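Conserved uncharacterized protein (predicted phosphoesterase COG0622) (Streptococcus pneumoniae, PDB 3CK2) is predicted to be a metal-dependent phosphoesterase of the calcineurin-like superfamily and binds manganese(II) at two sites. Local coordinates at residues F88-N93 / C109-L114; I81-H86 / D98-E103. One frame throughout, in Å; residues are numbered along the deposited sequence.

Overall arrangement
Contacts 1 and 2 interleave along the chain: the loop 88-93 lies between the two segments of contact 2, and helix 98-103 between the two of contact 1. Their centres are about 8 Å apart. The neighbouring strands 78-83 and 108-110 join them, with probable hydrogen bonds from Leu110 N to Ile81 O and from Gly112 N to His84 O, each 2.8 Å. Each contact includes a ligand of the same manganese: His113, whose side chain lies about 2 Å from the metal, and His84. Asp41 and Asn60 complete the protein ligands. The buried core of contact 2 stands further back: the side chain of Thr83 lies about 10 Å from a bound manganese.

Contact 1: F88-N93 / C109-L114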
# COMPACT_ATOMS: atom_id res chain seq x y z
N PHE A 88 6.26 0.09 -14.08
CA PHE A 88 6.53 1.53 -14.24
C PHE A 88 8.04 1.84 -14.13
O PHE A 88 8.46 2.99 -14.16
CB PHE A 88 5.71 2.36 -13.22
CG PHE A 88 4.24 2.36 -13.51
CD1 PHE A 88 3.67 3.36 -14.29
CD2 PHE A 88 3.42 1.32 -13.08
CE1 PHE A 88 2.31 3.35 -14.60
CE2 PHE A 88 2.07 1.31 -13.39
CZ PHE A 88 1.52 2.33 -14.15
N ASP A 89 8.86 0.80 -14.02
CA ASP A 89 10.31 0.93 -13.93
C ASP A 89 10.69 1.89 -12.81
O ASP A 89 11.53 2.77 -13.01
CB ASP A 89 10.91 1.42 -15.26
CG ASP A 89 10.62 0.47 -16.43
OD1 ASP A 89 10.80 -0.75 -16.27
OD2 ASP A 89 10.24 0.97 -17.52
N ILE A 90 10.07 1.70 -11.65
CA ILE A 90 10.30 2.61 -10.52
C ILE A 90 11.72 2.53 -9.94
O ILE A 90 12.14 3.46 -9.27
CB ILE A 90 9.21 2.52 -9.40
CG1 ILE A 90 9.15 1.13 -8.74
CG2 ILE A 90 7.88 2.91 -9.96
CD1 ILE A 90 8.20 1.09 -7.58
N ASN A 91 12.48 1.47 -10.25
CA ASN A 91 13.90 1.40 -9.88
C ASN A 91 14.74 2.36 -10.74
O ASN A 91 15.83 2.75 -10.38
CB ASN A 91 14.43 -0.04 -10.00
CG ASN A 91 14.18 -0.86 -8.73
OD1 ASN A 91 14.78 -0.58 -7.69
ND2 ASN A 91 13.31 -1.88 -8.82
N PHE A 92 14.21 2.70 -11.90
CA PHE A 92 14.82 3.73 -12.73
C PHE A 92 14.48 5.10 -12.11
O PHE A 92 15.34 5.76 -11.57
CB PHE A 92 14.35 3.58 -14.19
CG PHE A 92 14.87 4.63 -15.13
CD1 PHE A 92 16.19 5.08 -15.06
CD2 PHE A 92 14.05 5.15 -16.12
CE1 PHE A 92 16.67 6.03 -15.95
CE2 PHE A 92 14.52 6.10 -17.01
CZ PHE A 92 15.84 6.55 -16.92
N ASN A 93 13.22 5.51 -12.18
CA ASN A 93 12.73 6.70 -11.49
C ASN A 93 11.21 6.64 -11.39
O ASN A 93 10.60 5.68 -11.82
CB ASN A 93 13.19 7.99 -12.20
CG ASN A 93 12.78 8.04 -13.65
OD1 ASN A 93 11.66 7.65 -14.02
ND2 ASN A 93 13.68 8.53 -14.48
N CYS A 109 -1.47 7.20 -4.34
CA CYS A 109 -0.86 6.23 -5.25
C CYS A 109 -0.05 5.22 -4.42
O CYS A 109 0.90 5.56 -3.75
CB CYS A 109 0.03 6.96 -6.25
SG CYS A 109 0.89 5.85 -7.41
N LEU A 110 -0.49 3.98 -4.44
CA LEU A 110 0.06 2.91 -3.62
C LEU A 110 0.92 2.03 -4.50
O LEU A 110 0.49 1.65 -5.57
CB LEU A 110 -1.07 2.07 -3.02
CG LEU A 110 -2.01 2.76 -2.04
CD1 LEU A 110 -3.10 1.76 -1.57
CD2 LEU A 110 -1.21 3.36 -0.83
N TYR A 111 2.13 1.73 -4.04
CA TYR A 111 3.07 0.88 -4.78
C TYR A 111 3.87 -0.05 -3.80
O TYR A 111 3.81 0.10 -2.58
CB TYR A 111 3.95 1.75 -5.74
CG TYR A 111 4.98 2.61 -5.08
CD1 TYR A 111 6.31 2.22 -5.03
CD2 TYR A 111 4.65 3.83 -4.52
CE1 TYR A 111 7.28 3.01 -4.40
CE2 TYR A 111 5.63 4.63 -3.85
CZ TYR A 111 6.93 4.20 -3.80
OH TYR A 111 7.91 4.97 -3.18
N GLY A 112 4.54 -1.06 -4.38
CA GLY A 112 5.40 -1.97 -3.65
C GLY A 112 6.75 -2.07 -4.35
O GLY A 112 7.37 -1.06 -4.68
N HIS A 113 7.22 -3.31 -4.52
CA HIS A 113 8.36 -3.67 -5.36
C HIS A 113 9.72 -3.38 -4.69
O HIS A 113 10.58 -4.27 -4.69
CB HIS A 113 8.24 -3.08 -6.77
CG HIS A 113 9.24 -3.61 -7.75
ND1 HIS A 113 9.41 -4.96 -7.98
CD2 HIS A 113 10.12 -2.98 -8.55
CE1 HIS A 113 10.37 -5.14 -8.88
NE2 HIS A 113 10.82 -3.95 -9.24
N LEU A 114 9.89 -2.18 -4.13
CA LEU A 114 11.19 -1.72 -3.55
C LEU A 114 11.56 -2.27 -2.16
O LEU A 114 12.73 -2.30 -1.79
CB LEU A 114 11.25 -0.20 -3.54
CG LEU A 114 11.01 0.48 -4.91
CD1 LEU A 114 11.06 1.97 -4.73
CD2 LEU A 114 12.00 0.05 -6.03
O HOH W 1 12.85 -3.94 -6.60
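Ile90 and Asn91 of the loop 88-93 meet Tyr111, His113 and Leu114, which follow strand 109-110. Gly112, His113, Leu114 and His115 form the Gly-His-X-His signature of calcineurin-like phosphoesterases, so the loop lies directly against a metal-binding motif.

The apolar part centres on Ile90 CD1. CG1 of Ile90 stands between the backbone N and the carbonyl carbon (chi1 62°), and the chain then runs extended to put CD1 3.4 Å from Tyr111 CD1. The same methyl is 3.9 Å from Leu114 CG and also approaches the carbonyl of Gly112. One carbon further back, Ile90 CG1 lies near the plane of the His113 imidazole, at its edge. Asn91 adds a van der Waals touch, with OD1 3.3 Å from Leu114 CD2 as the two side chains pass in opposite directions.

Polar contacts are indirect. Asn91 ND2 comes within 3.3 Å of His113 NE2, but both are donors and no hydrogen bond forms; the amide and ring planes are 70° apart.

On the metal side of the ring, His113 ND1 coordinates manganese together with His84, Asn60 and Asp41. His113 has a positive phi (79°) and sits at the middle of a classic gamma turn closed by a weak bond from Leu114 N to Gly112 O, while its own N is hydrogen-bonded to Asp14, a ligand of the other manganese. Across the contact, a beta turn with a bond from Phe92 N to Asp89 O carries Ile90 and Asn91 at its corners.

A water completes the link: it accepts from Asn91 ND2 at 3.1 Å and donates to His113 O at 3.0 Å. The water oxygen also rests over the centre of the His113 imidazole, 3.3 Å above the ring plane.

Contact 2: I81-H86 / D98-E103; sequences IQTHGH and DYWAQE
Ile81 and Trp100 make the central contact between strand 81-83 and helix 98-103, reaching toward each other tip to tip. Ile81 CD1 lies over one face of the indole, 3.5 Å from the centroid of the six-membered ring and only 10° off its normal, which defines a CH-pi interaction. The same methyl is wedged against the helix itself: it stands 3.5 Å from Ala101 CA, tighter than usual van der Waals contact, and 3.8 Å from Ala101 CB. One carbon therefore touches both the ring and the helix backbone.

Ile81 CB, Thr83 and Gln82 O meet the far end of the indole. Ile81 CB is 3.7 Å from Trp100 CH2. Thr83 CG2 approaches Trp100 CZ3 obliquely at 3.7 Å, and Gln82 O lies at the ring edge, near its plane, 3.7 Å from Trp100 CH2. No hydrogen bond crosses between the segments.

Torsions and outer partners position these groups. Trp100 CG is anti to the backbone N (chi1 173°), and the benzo end of the indole, CZ3 and CH2, meets Thr83 and Gln82 O. Trp100 NE1 makes a weak hydrogen bond to Glu104, Arg70 makes a cation-pi interaction with the ring, and the ring of Phe88 packs against it. Thr83 OG1 is bonded to Glu69 O while its methyl and CB face Trp100, and Gln82 points the other way, its NE2 bonded to Arg55 O and Asn39 OD1.

Strand and helix axes approach to 10.1 Å and run nearly antiparallel, 152° between their directions, as expected within a beta-alpha-beta crossover of strand 78-83, helix 95-103 and strand 108-110. Ala101 also packs on strand 125-130, so the helix lies on strands 78-83 and 125-130 of one sheet.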
# COMPACT_ATOMS: atom_id res chain seq x y z
N ILE A 81 -5.09 4.84 -6.33
CA ILE A 81 -4.58 3.99 -7.39
C ILE A 81 -3.46 3.15 -6.77
O ILE A 81 -2.86 3.54 -5.78
CB ILE A 81 -4.18 4.77 -8.69
CG1 ILE A 81 -2.88 5.58 -8.52
CG2 ILE A 81 -5.33 5.72 -9.13
CD1 ILE A 81 -2.43 6.28 -9.84
N GLN A 82 -3.22 2.00 -7.36
CA GLN A 82 -2.45 0.94 -6.76
C GLN A 82 -1.80 0.10 -7.84
O GLN A 82 -2.47 -0.36 -8.78
CB GLN A 82 -3.40 0.07 -5.96
CG GLN A 82 -2.78 -0.97 -5.12
CD GLN A 82 -3.78 -1.91 -4.51
OE1 GLN A 82 -4.98 -1.88 -4.83
NE2 GLN A 82 -3.29 -2.78 -3.63
N THR A 83 -0.51 -0.13 -7.70
CA THR A 83 0.24 -0.97 -8.63
C THR A 83 1.44 -1.51 -7.88
O THR A 83 1.79 -0.97 -6.83
CB THR A 83 0.65 -0.17 -9.92
OG1 THR A 83 1.02 -1.08 -10.95
CG2 THR A 83 1.79 0.81 -9.69
N HIS A 84 2.05 -2.59 -8.37
CA HIS A 84 3.29 -3.07 -7.75
C HIS A 84 4.44 -2.10 -7.97
O HIS A 84 5.06 -1.65 -7.02
CB HIS A 84 3.65 -4.47 -8.21
CG HIS A 84 4.75 -5.11 -7.43
ND1 HIS A 84 4.62 -5.43 -6.09
CD2 HIS A 84 5.98 -5.55 -7.80
CE1 HIS A 84 5.73 -6.04 -5.68
NE2 HIS A 84 6.57 -6.12 -6.69
N GLY A 85 4.72 -1.76 -9.21
CA GLY A 85 5.74 -0.73 -9.55
C GLY A 85 6.70 -1.15 -10.64
O GLY A 85 7.23 -0.31 -11.34
N HIS A 86 6.89 -2.45 -10.81
CA HIS A 86 7.81 -3.00 -11.80
C HIS A 86 7.47 -2.65 -13.24
O HIS A 86 8.37 -2.51 -14.09
CB HIS A 86 7.94 -4.54 -11.63
CG HIS A 86 6.68 -5.30 -11.89
ND1 HIS A 86 5.56 -5.17 -11.10
CD2 HIS A 86 6.39 -6.27 -12.79
CE1 HIS A 86 4.61 -5.98 -11.54
NE2 HIS A 86 5.09 -6.68 -12.56
N ASP A 98 4.37 8.70 -11.62
CA ASP A 98 3.79 10.02 -11.39
C ASP A 98 2.95 10.49 -12.60
O ASP A 98 1.94 11.14 -12.43
CB ASP A 98 4.90 11.02 -11.08
CG ASP A 98 4.38 12.38 -10.66
OD1 ASP A 98 3.72 12.52 -9.62
OD2 ASP A 98 4.67 13.35 -11.37
N TYR A 99 3.36 10.18 -13.83
CA TYR A 99 2.54 10.55 -14.98
C TYR A 99 1.15 9.89 -14.91
O TYR A 99 0.12 10.54 -15.15
CB TYR A 99 3.26 10.17 -16.27
CG TYR A 99 2.52 10.54 -17.54
CD1 TYR A 99 2.54 11.85 -18.03
CD2 TYR A 99 1.81 9.58 -18.26
CE1 TYR A 99 1.87 12.19 -19.21
CE2 TYR A 99 1.14 9.91 -19.42
CZ TYR A 99 1.17 11.21 -19.89
OH TYR A 99 0.50 11.50 -21.04
N TRP A 100 1.13 8.61 -14.55
CA TRP A 100 -0.08 7.82 -14.43
C TRP A 100 -0.95 8.38 -13.33
O TRP A 100 -2.14 8.50 -13.52
CB TRP A 100 0.26 6.34 -14.15
CG TRP A 100 -0.93 5.46 -13.84
CD1 TRP A 100 -2.08 5.36 -14.58
CD2 TRP A 100 -1.09 4.54 -12.74
NE1 TRP A 100 -2.94 4.46 -14.00
CE2 TRP A 100 -2.36 3.94 -12.87
CE3 TRP A 100 -0.29 4.19 -11.64
CZ2 TRP A 100 -2.85 2.99 -11.96
CZ3 TRP A 100 -0.78 3.24 -10.74
CH2 TRP A 100 -2.04 2.65 -10.91
N ALA A 101 -0.34 8.72 -12.19
CA ALA A 101 -1.07 9.24 -11.04
C ALA A 101 -1.73 10.58 -11.34
O ALA A 101 -2.80 10.91 -10.81
CB ALA A 101 -0.14 9.36 -9.80
N GLN A 102 -1.09 11.35 -12.22
CA GLN A 102 -1.59 12.65 -12.58
C GLN A 102 -2.73 12.49 -13.59
O GLN A 102 -3.75 13.17 -13.48
CB GLN A 102 -0.47 13.51 -13.16
CG GLN A 102 0.76 13.60 -12.30
CD GLN A 102 0.89 14.92 -11.63
OE1 GLN A 102 1.12 15.93 -12.30
NE2 GLN A 102 0.75 14.93 -10.29
N GLU A 103 -2.57 11.59 -14.56
CA GLU A 103 -3.66 11.33 -15.51
C GLU A 103 -4.92 10.77 -14.82
O GLU A 103 -6.04 11.08 -15.22
CB GLU A 103 -3.19 10.49 -16.73
CG GLU A 103 -3.24 8.96 -16.61
CD GLU A 103 -2.78 8.22 -17.90
OE1 GLU A 103 -3.14 8.70 -19.02
OE2 GLU A 103 -2.06 7.17 -17.79